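Local coordinates for protein YbgK (Escherichia coli, PDB 5DUD) that serves as subunit C of the ATP-hydrolysing 5-oxoprolinase, which cleaves 5-oxoproline to L-glutamate at the cost of ATP, at residues F21-D33 against I243-Y255. Sequence-based numbering, arbitrary orientation.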
# COMPACT_ATOMS: atom_id res chain seq x y z
N PHE A 21 9.59 -3.84 -1.65
CA PHE A 21 8.91 -4.43 -2.80
C PHE A 21 7.79 -3.56 -3.40
O PHE A 21 6.91 -4.10 -4.06
CB PHE A 21 8.35 -5.83 -2.45
CG PHE A 21 9.23 -6.65 -1.54
CD1 PHE A 21 10.35 -7.31 -2.03
CD2 PHE A 21 8.98 -6.72 -0.18
CE1 PHE A 21 11.16 -8.07 -1.18
CE2 PHE A 21 9.79 -7.48 0.66
CZ PHE A 21 10.88 -8.14 0.16
N ARG A 22 7.87 -2.23 -3.24
CA ARG A 22 6.88 -1.32 -3.85
C ARG A 22 7.06 -1.26 -5.37
O ARG A 22 6.09 -0.96 -6.08
CB ARG A 22 6.98 0.09 -3.28
CG ARG A 22 6.30 0.28 -1.93
CD ARG A 22 5.28 1.42 -2.00
NE ARG A 22 4.80 1.84 -0.69
CZ ARG A 22 5.45 2.63 0.17
NH1 ARG A 22 6.67 3.08 -0.13
NH2 ARG A 22 4.90 2.95 1.33
N GLN A 23 8.29 -1.53 -5.86
CA GLN A 23 8.63 -1.55 -7.29
C GLN A 23 7.96 -2.74 -8.02
O GLN A 23 7.81 -2.68 -9.24
CB GLN A 23 10.15 -1.62 -7.48
N SER A 24 7.58 -3.81 -7.29
CA SER A 24 6.93 -5.00 -7.85
C SER A 24 5.40 -5.09 -7.53
O SER A 24 4.82 -6.16 -7.69
CB SER A 24 7.63 -6.25 -7.33
OG SER A 24 9.03 -6.17 -7.48
N GLY A 25 4.78 -3.97 -7.14
CA GLY A 25 3.34 -3.91 -6.88
C GLY A 25 2.85 -4.44 -5.55
O GLY A 25 1.65 -4.67 -5.40
N ILE A 26 3.75 -4.60 -4.56
CA ILE A 26 3.38 -5.09 -3.23
C ILE A 26 3.26 -3.91 -2.27
O ILE A 26 4.22 -3.16 -2.09
CB ILE A 26 4.40 -6.16 -2.71
CG1 ILE A 26 4.22 -7.47 -3.49
CG2 ILE A 26 4.27 -6.39 -1.18
CD1 ILE A 26 5.49 -8.40 -3.62
N SER A 27 2.10 -3.77 -1.61
CA SER A 27 1.84 -2.72 -0.63
C SER A 27 2.60 -3.06 0.66
O SER A 27 2.70 -4.24 1.00
CB SER A 27 0.35 -2.60 -0.36
OG SER A 27 -0.40 -2.62 -1.57
N HIS A 28 3.16 -2.05 1.35
CA HIS A 28 3.96 -2.28 2.56
C HIS A 28 3.08 -2.72 3.75
O HIS A 28 3.58 -3.44 4.62
CB HIS A 28 4.80 -1.04 2.93
CG HIS A 28 4.07 0.02 3.69
ND1 HIS A 28 4.41 0.34 4.99
CD2 HIS A 28 3.04 0.81 3.31
CE1 HIS A 28 3.60 1.31 5.36
NE2 HIS A 28 2.75 1.62 4.38
N CYS A 29 1.79 -2.30 3.79
CA CYS A 29 0.83 -2.65 4.84
C CYS A 29 1.37 -2.24 6.24
O CYS A 29 1.94 -1.16 6.36
CB CYS A 29 0.46 -4.14 4.77
SG CYS A 29 -0.08 -4.69 3.13
N GLY A 30 1.18 -3.06 7.27
CA GLY A 30 1.61 -2.72 8.62
C GLY A 30 0.51 -1.98 9.33
O GLY A 30 -0.57 -1.79 8.77
N ALA A 31 0.75 -1.58 10.59
CA ALA A 31 -0.27 -0.89 11.38
C ALA A 31 -0.61 0.49 10.80
O ALA A 31 0.29 1.22 10.38
CB ALA A 31 0.18 -0.74 12.82
N LEU A 32 -1.91 0.80 10.75
CA LEU A 32 -2.41 2.10 10.29
C LEU A 32 -1.92 3.17 11.28
O LEU A 32 -1.37 4.19 10.87
CB LEU A 32 -3.95 2.09 10.19
CG LEU A 32 -4.55 1.98 8.77
CD1 LEU A 32 -3.85 0.93 7.93
CD2 LEU A 32 -6.04 1.69 8.85
N ASP A 33 -2.04 2.88 12.58
CA ASP A 33 -1.52 3.72 13.66
C ASP A 33 -0.16 3.12 14.04
O ASP A 33 -0.06 2.35 14.99
CB ASP A 33 -2.51 3.76 14.84
CG ASP A 33 -2.27 4.88 15.84
OD1 ASP A 33 -1.11 5.05 16.27
OD2 ASP A 33 -3.25 5.54 16.23
N ILE A 243 -9.82 11.00 -2.25
CA ILE A 243 -9.54 9.65 -1.73
C ILE A 243 -8.14 9.65 -1.10
O ILE A 243 -7.17 9.84 -1.82
CB ILE A 243 -9.65 8.56 -2.85
CG1 ILE A 243 -11.01 8.65 -3.58
CG2 ILE A 243 -9.44 7.15 -2.26
CD1 ILE A 243 -11.21 7.61 -4.70
N VAL A 244 -8.05 9.40 0.21
CA VAL A 244 -6.77 9.37 0.93
C VAL A 244 -6.23 7.95 0.89
O VAL A 244 -6.87 7.04 1.40
CB VAL A 244 -6.90 9.85 2.40
CG1 VAL A 244 -5.53 10.01 3.04
CG2 VAL A 244 -7.71 11.14 2.50
N LEU A 245 -5.03 7.76 0.33
CA LEU A 245 -4.43 6.43 0.25
C LEU A 245 -3.82 6.07 1.60
O LEU A 245 -3.20 6.92 2.22
CB LEU A 245 -3.36 6.39 -0.84
CG LEU A 245 -3.84 6.78 -2.24
CD1 LEU A 245 -2.70 6.76 -3.23
CD2 LEU A 245 -4.96 5.86 -2.71
N MET A 246 -4.02 4.82 2.06
CA MET A 246 -3.50 4.34 3.34
C MET A 246 -2.41 3.27 3.06
O MET A 246 -1.78 3.32 2.01
CB MET A 246 -4.65 3.84 4.24
CG MET A 246 -5.73 4.88 4.50
SD MET A 246 -5.15 6.42 5.25
CE MET A 246 -4.80 5.88 6.92
N ASN A 247 -2.14 2.35 4.01
CA ASN A 247 -1.04 1.39 3.88
C ASN A 247 -1.25 0.28 2.83
O ASN A 247 -0.30 -0.01 2.11
CB ASN A 247 -0.72 0.76 5.23
CG ASN A 247 -0.36 1.75 6.32
OD1 ASN A 247 -0.81 2.90 6.33
ND2 ASN A 247 0.43 1.32 7.30
N ASP A 248 -2.45 -0.32 2.73
CA ASP A 248 -2.73 -1.40 1.75
C ASP A 248 -3.06 -0.88 0.33
O ASP A 248 -3.35 -1.70 -0.55
CB ASP A 248 -3.88 -2.29 2.25
CG ASP A 248 -3.51 -3.18 3.42
OD1 ASP A 248 -2.60 -2.80 4.18
OD2 ASP A 248 -4.18 -4.22 3.60
N ALA A 249 -3.00 0.45 0.08
CA ALA A 249 -3.32 1.06 -1.22
C ALA A 249 -2.48 0.56 -2.39
O ALA A 249 -1.44 -0.08 -2.21
CB ALA A 249 -3.14 2.58 -1.13
N GLN A 250 -2.93 0.91 -3.61
CA GLN A 250 -2.23 0.63 -4.87
C GLN A 250 -0.86 1.29 -4.90
O GLN A 250 -0.74 2.44 -4.46
CB GLN A 250 -3.03 1.21 -6.05
CG GLN A 250 -4.05 0.29 -6.68
CD GLN A 250 -4.50 0.86 -8.01
OE1 GLN A 250 -3.94 0.56 -9.06
NE2 GLN A 250 -5.46 1.78 -7.98
N THR A 251 0.15 0.64 -5.50
CA THR A 251 1.45 1.28 -5.64
C THR A 251 1.48 2.27 -6.83
O THR A 251 2.25 3.22 -6.78
CB THR A 251 2.56 0.25 -5.80
OG1 THR A 251 2.32 -0.50 -6.98
CG2 THR A 251 2.67 -0.67 -4.59
N THR A 252 0.66 2.04 -7.90
CA THR A 252 0.59 2.91 -9.09
C THR A 252 -0.85 3.38 -9.34
O THR A 252 -1.79 2.63 -9.11
CB THR A 252 1.11 2.17 -10.32
OG1 THR A 252 0.41 0.94 -10.46
CG2 THR A 252 2.62 1.95 -10.28
N GLY A 253 -1.00 4.61 -9.82
CA GLY A 253 -2.31 5.19 -10.14
C GLY A 253 -2.22 6.36 -11.10
O GLY A 253 -1.18 7.01 -11.19
N GLY A 254 -3.32 6.61 -11.81
CA GLY A 254 -3.41 7.68 -12.79
C GLY A 254 -4.47 8.71 -12.48
O GLY A 254 -5.23 9.09 -13.37
N TYR A 255 -4.53 9.17 -11.21
CA TYR A 255 -5.48 10.20 -10.78
C TYR A 255 -4.73 11.46 -10.33
O TYR A 255 -3.61 11.35 -9.82
CB TYR A 255 -6.38 9.70 -9.63
CG TYR A 255 -7.44 8.70 -10.03
CD1 TYR A 255 -8.37 8.99 -11.02
CD2 TYR A 255 -7.61 7.51 -9.32
CE1 TYR A 255 -9.37 8.09 -11.37
CE2 TYR A 255 -8.62 6.61 -9.64
CZ TYR A 255 -9.50 6.90 -10.67
OH TYR A 255 -10.49 6.00 -10.98
O HOH W 1 -0.12 -2.53 -5.59
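C29 and N247 bring the two backbones closest, their CA atoms 4.6 Å apart, and G25 lies opposite T251 at 5.7 Å. The loop 21-33 runs antiparallel to the loop 246-251, which joins strands 243-245 and 252-253. The two segments do not pair as strands of a sheet. Water 1 bridges them, donating to G25 O and accepting from T251 N.

N247 reaches across with its side-chain amide. Its ND2 donates to C29 O at 3.1 Å, with an N-H...O angle of 151°; the donor stands above that carbonyl plane. A second, weak bond goes to A31 O. The N247 CG sits beside its own backbone N (chi1 -58°), which carries the amide to the carbonyls of C29 and A31. The H28 ring crosses this amide at a slant, the planes 26° apart, with NE2 3.7 Å from N247 CG. L32 CD1 lies 3.9 Å from N247 CG. An alanine in place of N247 would probably leave the carbonyls of C29 and A31 without this donor and open a gap beside H28 and L32.

S27 OG donates to A249 O at 2.8 Å. The T251 methyl CG2 packs 3.7 Å from R22 O, and its OG1 lies near G25 CA. D248 turns its carboxylate back to the C29 side chain, OD1 3.4 Å from C29 CB. Its salt bridge is with R206, which also bonds G30 O and so ties both segments together.

The contact is a buried loop-to-loop junction within the carboxyltransferase domain (subdomains A and B, cyclophilin-like clan). It joins the lead-in to helix 34-44, N-capped by D33, to the connection leaving strand 243-245 of the mixed sheet.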